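Local structure of probable oxidoreductase (Mycobacterium abscessus, 4EYE) at residues 312-325 and 330-342. The protein is probably an oxidoreductase of the zinc-binding dehydrogenase and quinone oxidoreductase family, though its substrate is not established. Residues are numbered along the deposited sequence; the frame is centred on the assembly and turned at random.
Sequences PVSARIPLSEGRQA and ADGKVYGKMVLVP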
loop_
_atom_site.group_PDB
_atom_site.type_symbol
_atom_site.label_atom_id
_atom_site.label_comp_id
_atom_site.label_asym_id
_atom_site.label_seq_id
_atom_site.Cartn_x
_atom_site.Cartn_y
_atom_site.Cartn_z
ATOM N N PRO A 312 -1.310 -3.521 -10.331
ATOM C CA PRO A 312 -0.945 -2.529 -11.375
ATOM C C PRO A 312 0.167 -1.584 -10.944
ATOM O O PRO A 312 0.109 -1.015 -9.862
ATOM C CB PRO A 312 -2.243 -1.756 -11.639
ATOM C CG PRO A 312 -3.326 -2.496 -10.931
ATOM C CD PRO A 312 -2.701 -3.390 -9.878
ATOM N N VAL A 313 1.179 -1.461 -11.781
ATOM C CA VAL A 313 2.250 -0.532 -11.581
ATOM C C VAL A 313 2.249 0.477 -12.727
ATOM O O VAL A 313 2.480 0.109 -13.878
ATOM C CB VAL A 313 3.628 -1.224 -11.513
ATOM C CG1 VAL A 313 4.709 -0.162 -11.272
ATOM C CG2 VAL A 313 3.641 -2.252 -10.368
ATOM N N SER A 314 1.952 1.738 -12.404
ATOM C CA SER A 314 1.644 2.721 -13.451
ATOM C C SER A 314 2.910 3.480 -13.900
ATOM O O SER A 314 2.962 3.987 -15.028
ATOM C CB SER A 314 0.573 3.683 -12.962
ATOM O OG SER A 314 0.989 4.368 -11.772
ATOM N N ALA A 315 3.930 3.517 -13.043
ATOM C CA ALA A 315 5.152 4.213 -13.315
ATOM C C ALA A 315 6.353 3.531 -12.631
ATOM O O ALA A 315 6.265 3.125 -11.460
ATOM C CB ALA A 315 5.062 5.647 -12.824
ATOM N N ARG A 316 7.473 3.465 -13.368
ATOM C CA ARG A 316 8.732 3.016 -12.839
ATOM C C ARG A 316 9.755 4.087 -13.194
ATOM O O ARG A 316 10.119 4.258 -14.346
ATOM C CB ARG A 316 9.118 1.638 -13.384
ATOM C CG ARG A 316 8.000 0.631 -13.351
ATOM C CD ARG A 316 8.450 -0.774 -13.652
ATOM N NE ARG A 316 7.312 -1.662 -13.834
ATOM C CZ ARG A 316 7.409 -2.996 -13.875
ATOM N NH1 ARG A 316 8.580 -3.570 -13.763
ATOM N NH2 ARG A 316 6.336 -3.745 -14.040
ATOM N N ILE A 317 10.210 4.799 -12.178
ATOM C CA ILE A 317 10.968 6.044 -12.350
ATOM C C ILE A 317 12.385 5.761 -11.895
ATOM O O ILE A 317 12.567 5.095 -10.882
ATOM C CB ILE A 317 10.360 7.162 -11.509
ATOM C CG1 ILE A 317 8.848 7.399 -11.833
ATOM C CG2 ILE A 317 11.206 8.423 -11.645
ATOM C CD1 ILE A 317 8.521 7.759 -13.290
ATOM N N PRO A 318 13.404 6.172 -12.669
ATOM C CA PRO A 318 14.750 5.978 -12.132
ATOM C C PRO A 318 14.907 6.620 -10.741
ATOM O O PRO A 318 14.447 7.732 -10.506
ATOM C CB PRO A 318 15.662 6.688 -13.154
ATOM C CG PRO A 318 14.824 6.931 -14.389
ATOM C CD PRO A 318 13.389 6.804 -13.990
ATOM N N LEU A 319 15.637 5.943 -9.862
ATOM C CA LEU A 319 15.988 6.453 -8.541
ATOM C C LEU A 319 16.571 7.858 -8.588
ATOM O O LEU A 319 16.265 8.675 -7.758
ATOM C CB LEU A 319 16.965 5.490 -7.839
ATOM C CG LEU A 319 17.332 5.864 -6.422
ATOM C CD1 LEU A 319 16.073 6.008 -5.555
ATOM C CD2 LEU A 319 18.274 4.809 -5.828
ATOM N N SER A 320 17.386 8.125 -9.605
ATOM C CA SER A 320 17.962 9.443 -9.816
ATOM C C SER A 320 16.926 10.538 -9.970
ATOM O O SER A 320 17.195 11.689 -9.637
ATOM C CB SER A 320 18.935 9.414 -11.046
ATOM O OG SER A 320 18.223 9.233 -12.257
ATOM N N GLU A 321 15.727 10.186 -10.429
ATOM C CA GLU A 321 14.663 11.138 -10.574
ATOM C C GLU A 321 13.606 11.062 -9.455
ATOM O O GLU A 321 12.436 11.387 -9.676
ATOM C CB GLU A 321 13.958 10.927 -11.913
ATOM C CG GLU A 321 14.788 11.285 -13.126
ATOM C CD GLU A 321 15.177 12.769 -13.157
ATOM O OE1 GLU A 321 14.377 13.684 -12.824
ATOM O OE2 GLU A 321 16.312 13.026 -13.535
ATOM N N GLY A 322 14.014 10.553 -8.309
ATOM C CA GLY A 322 13.113 10.404 -7.156
ATOM C C GLY A 322 12.423 11.692 -6.713
ATOM O O GLY A 322 11.268 11.664 -6.273
ATOM N N ARG A 323 13.104 12.824 -6.795
ATOM C CA ARG A 323 12.427 14.073 -6.440
ATOM C C ARG A 323 11.203 14.310 -7.308
ATOM O O ARG A 323 10.086 14.503 -6.785
ATOM C CB ARG A 323 13.331 15.299 -6.531
ATOM C CG ARG A 323 12.537 16.593 -6.498
ATOM C CD ARG A 323 13.398 17.814 -6.818
ATOM N NE ARG A 323 14.528 17.851 -5.921
ATOM C CZ ARG A 323 15.302 18.916 -5.716
ATOM N NH1 ARG A 323 15.042 20.070 -6.344
ATOM N NH2 ARG A 323 16.315 18.817 -4.843
ATOM N N GLN A 324 11.387 14.282 -8.613
ATOM C CA GLN A 324 10.233 14.438 -9.510
ATOM C C GLN A 324 9.163 13.339 -9.310
ATOM O O GLN A 324 7.982 13.608 -9.422
ATOM C CB GLN A 324 10.677 14.427 -10.977
ATOM C CG GLN A 324 9.548 14.762 -11.963
ATOM C CD GLN A 324 9.009 16.170 -11.733
ATOM O OE1 GLN A 324 7.815 16.358 -11.474
ATOM N NE2 GLN A 324 9.904 17.163 -11.740
ATOM N N ALA A 325 9.599 12.098 -9.035
ATOM C CA ALA A 325 8.679 10.996 -8.812
ATOM C C ALA A 325 7.773 11.360 -7.622
ATOM O O ALA A 325 6.521 11.236 -7.679
ATOM C CB ALA A 325 9.457 9.696 -8.538
ATOM N N ALA A 330 2.733 13.450 -4.960
ATOM C CA ALA A 330 2.101 14.512 -4.159
ATOM C C ALA A 330 1.056 15.323 -4.958
ATOM O O ALA A 330 0.031 15.689 -4.418
ATOM C CB ALA A 330 3.171 15.447 -3.607
ATOM N N ASP A 331 1.327 15.559 -6.236
ATOM C CA ASP A 331 0.413 16.282 -7.109
ATOM C C ASP A 331 -0.780 15.426 -7.535
ATOM O O ASP A 331 -1.618 15.901 -8.285
ATOM C CB ASP A 331 1.120 16.739 -8.380
ATOM C CG ASP A 331 2.187 17.763 -8.129
ATOM O OD1 ASP A 331 2.227 18.319 -7.040
ATOM O OD2 ASP A 331 3.022 17.977 -9.003
ATOM N N GLY A 332 -0.873 14.171 -7.074
ATOM C CA GLY A 332 -2.039 13.333 -7.368
ATOM C C GLY A 332 -2.049 12.709 -8.753
ATOM O O GLY A 332 -3.109 12.376 -9.283
ATOM N N LYS A 333 -0.882 12.537 -9.354
ATOM C CA LYS A 333 -0.799 11.939 -10.683
ATOM C C LYS A 333 -0.728 10.391 -10.730
ATOM O O LYS A 333 -0.811 9.831 -11.798
ATOM C CB LYS A 333 0.385 12.549 -11.435
ATOM C CG LYS A 333 0.282 14.072 -11.528
ATOM C CD LYS A 333 1.451 14.685 -12.291
ATOM C CE LYS A 333 1.204 16.165 -12.596
ATOM N NZ LYS A 333 2.319 16.656 -13.422
ATOM N N VAL A 334 -0.608 9.713 -9.585
ATOM C CA VAL A 334 -0.332 8.272 -9.563
ATOM C C VAL A 334 -1.585 7.432 -9.380
ATOM O O VAL A 334 -2.299 7.567 -8.388
ATOM C CB VAL A 334 0.667 7.895 -8.432
ATOM C CG1 VAL A 334 0.880 6.373 -8.353
ATOM C CG2 VAL A 334 1.972 8.630 -8.649
ATOM N N TYR A 335 -1.820 6.544 -10.347
ATOM C CA TYR A 335 -2.838 5.519 -10.248
ATOM C C TYR A 335 -2.139 4.215 -9.878
ATOM O O TYR A 335 -1.106 3.881 -10.413
ATOM C CB TYR A 335 -3.617 5.349 -11.561
ATOM C CG TYR A 335 -4.287 6.590 -12.142
ATOM C CD1 TYR A 335 -4.476 7.752 -11.392
ATOM C CD2 TYR A 335 -4.697 6.595 -13.461
ATOM C CE1 TYR A 335 -5.050 8.903 -11.960
ATOM C CE2 TYR A 335 -5.284 7.712 -14.043
ATOM C CZ TYR A 335 -5.468 8.867 -13.286
ATOM O OH TYR A 335 -6.045 9.973 -13.868
ATOM N N GLY A 336 -2.714 3.466 -8.970
ATOM C CA GLY A 336 -2.131 2.185 -8.570
ATOM C C GLY A 336 -0.818 2.485 -7.838
ATOM O O GLY A 336 -0.786 3.318 -6.916
ATOM N N LYS A 337 0.262 1.837 -8.259
ATOM C CA LYS A 337 1.529 1.966 -7.587
ATOM C C LYS A 337 2.598 2.593 -8.508
ATOM O O LYS A 337 2.723 2.240 -9.668
ATOM C CB LYS A 337 1.990 0.581 -7.101
ATOM C CG LYS A 337 3.167 0.623 -6.121
ATOM C CD LYS A 337 2.677 1.094 -4.738
ATOM C CE LYS A 337 3.796 1.257 -3.745
ATOM N NZ LYS A 337 3.261 1.645 -2.404
ATOM N N MET A 338 3.417 3.454 -7.926
ATOM C CA MET A 338 4.633 3.947 -8.539
ATOM C C MET A 338 5.835 3.304 -7.828
ATOM O O MET A 338 5.844 3.214 -6.598
ATOM C CB MET A 338 4.724 5.452 -8.343
ATOM C CG MET A 338 6.097 6.101 -8.538
ATOM S SD MET A 338 6.084 7.909 -8.186
ATOM C CE MET A 338 5.561 8.619 -9.726
ATOM N N VAL A 339 6.876 2.993 -8.602
ATOM C CA VAL A 339 8.112 2.529 -8.026
ATOM C C VAL A 339 9.286 3.303 -8.594
ATOM O O VAL A 339 9.198 3.910 -9.677
ATOM C CB VAL A 339 8.300 0.991 -8.188
ATOM C CG1 VAL A 339 7.056 0.209 -7.717
ATOM C CG2 VAL A 339 8.572 0.620 -9.637
ATOM N N LEU A 340 10.370 3.280 -7.836
ATOM C CA LEU A 340 11.638 3.795 -8.232
ATOM C C LEU A 340 12.556 2.647 -8.552
ATOM O O LEU A 340 12.591 1.629 -7.833
ATOM C CB LEU A 340 12.257 4.635 -7.084
ATOM C CG LEU A 340 11.405 5.744 -6.513
ATOM C CD1 LEU A 340 12.157 6.569 -5.421
ATOM C CD2 LEU A 340 10.832 6.665 -7.603
ATOM N N VAL A 341 13.328 2.800 -9.607
ATOM C CA VAL A 341 14.229 1.742 -10.085
ATOM C C VAL A 341 15.679 2.226 -10.041
ATOM O O VAL A 341 16.013 3.157 -10.770
ATOM C CB VAL A 341 13.927 1.396 -11.533
ATOM C CG1 VAL A 341 14.754 0.154 -11.973
ATOM C CG2 VAL A 341 12.427 1.187 -11.715
ATOM N N PRO A 342 16.523 1.617 -9.182
ATOM C CA PRO A 342 17.865 2.075 -8.981
ATOM C C PRO A 342 18.746 1.855 -10.206
ATOM O O PRO A 342 19.518 2.755 -10.536
ATOM C CB PRO A 342 18.358 1.213 -7.807
ATOM C CG PRO A 342 17.145 0.906 -7.034
ATOM C CD PRO A 342 16.114 0.665 -8.134
ATOM O OXT PRO A 342 18.603 0.852 -10.920
HETATM O O HOH W 1 18.738 5.802 -10.980
#
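Ile317 N donates to Val339 O at 2.8 Å between two parallel strands, 313-318 and 337-341, the outer members of a beta-alpha-beta unit whose helix is 322-330. Val339 N donates in turn to Ala315 O. Ile317 O takes the N-H of Val341. At the C-terminal end Leu319 N reaches Val341 O from above the carbonyl plane, 60° out of it. A beta bulge between Val313 and Ala315 shifts the register by one residue. Within it Ser314 N bonds Lys337 O. With chi1 at 58°, Ser314 OG is turned to Tyr335 O and donates to it in the carbonyl plane, at a short 2.5 Å.

Met338, Leu340, Ala315 and Ile317 share one face; Met338 SD and Leu340 CD2 pack on Ala325 of the helix. Leu340 CD2 meets Ala325 CB at 3.5 Å, a tight fit, and also touches Ile317 CB. Met338 is extended to SD, then bends at chi3 (-85°), which brings CE to 4.1 Å from Ile317 CG1. The other face carries Arg316 and Val339 side by side, with Arg316 CG against Val339 CG2. Helix 134-140 covers both, and Arg316 ends in a salt bridge to Asp133. Strand 57-59 flanks 337-341 on its other edge, tying the unit into the larger mixed sheet. Beyond the last strand pair, a water accepts from Ser320 N at 3.0 Å and donates to Pro342 O.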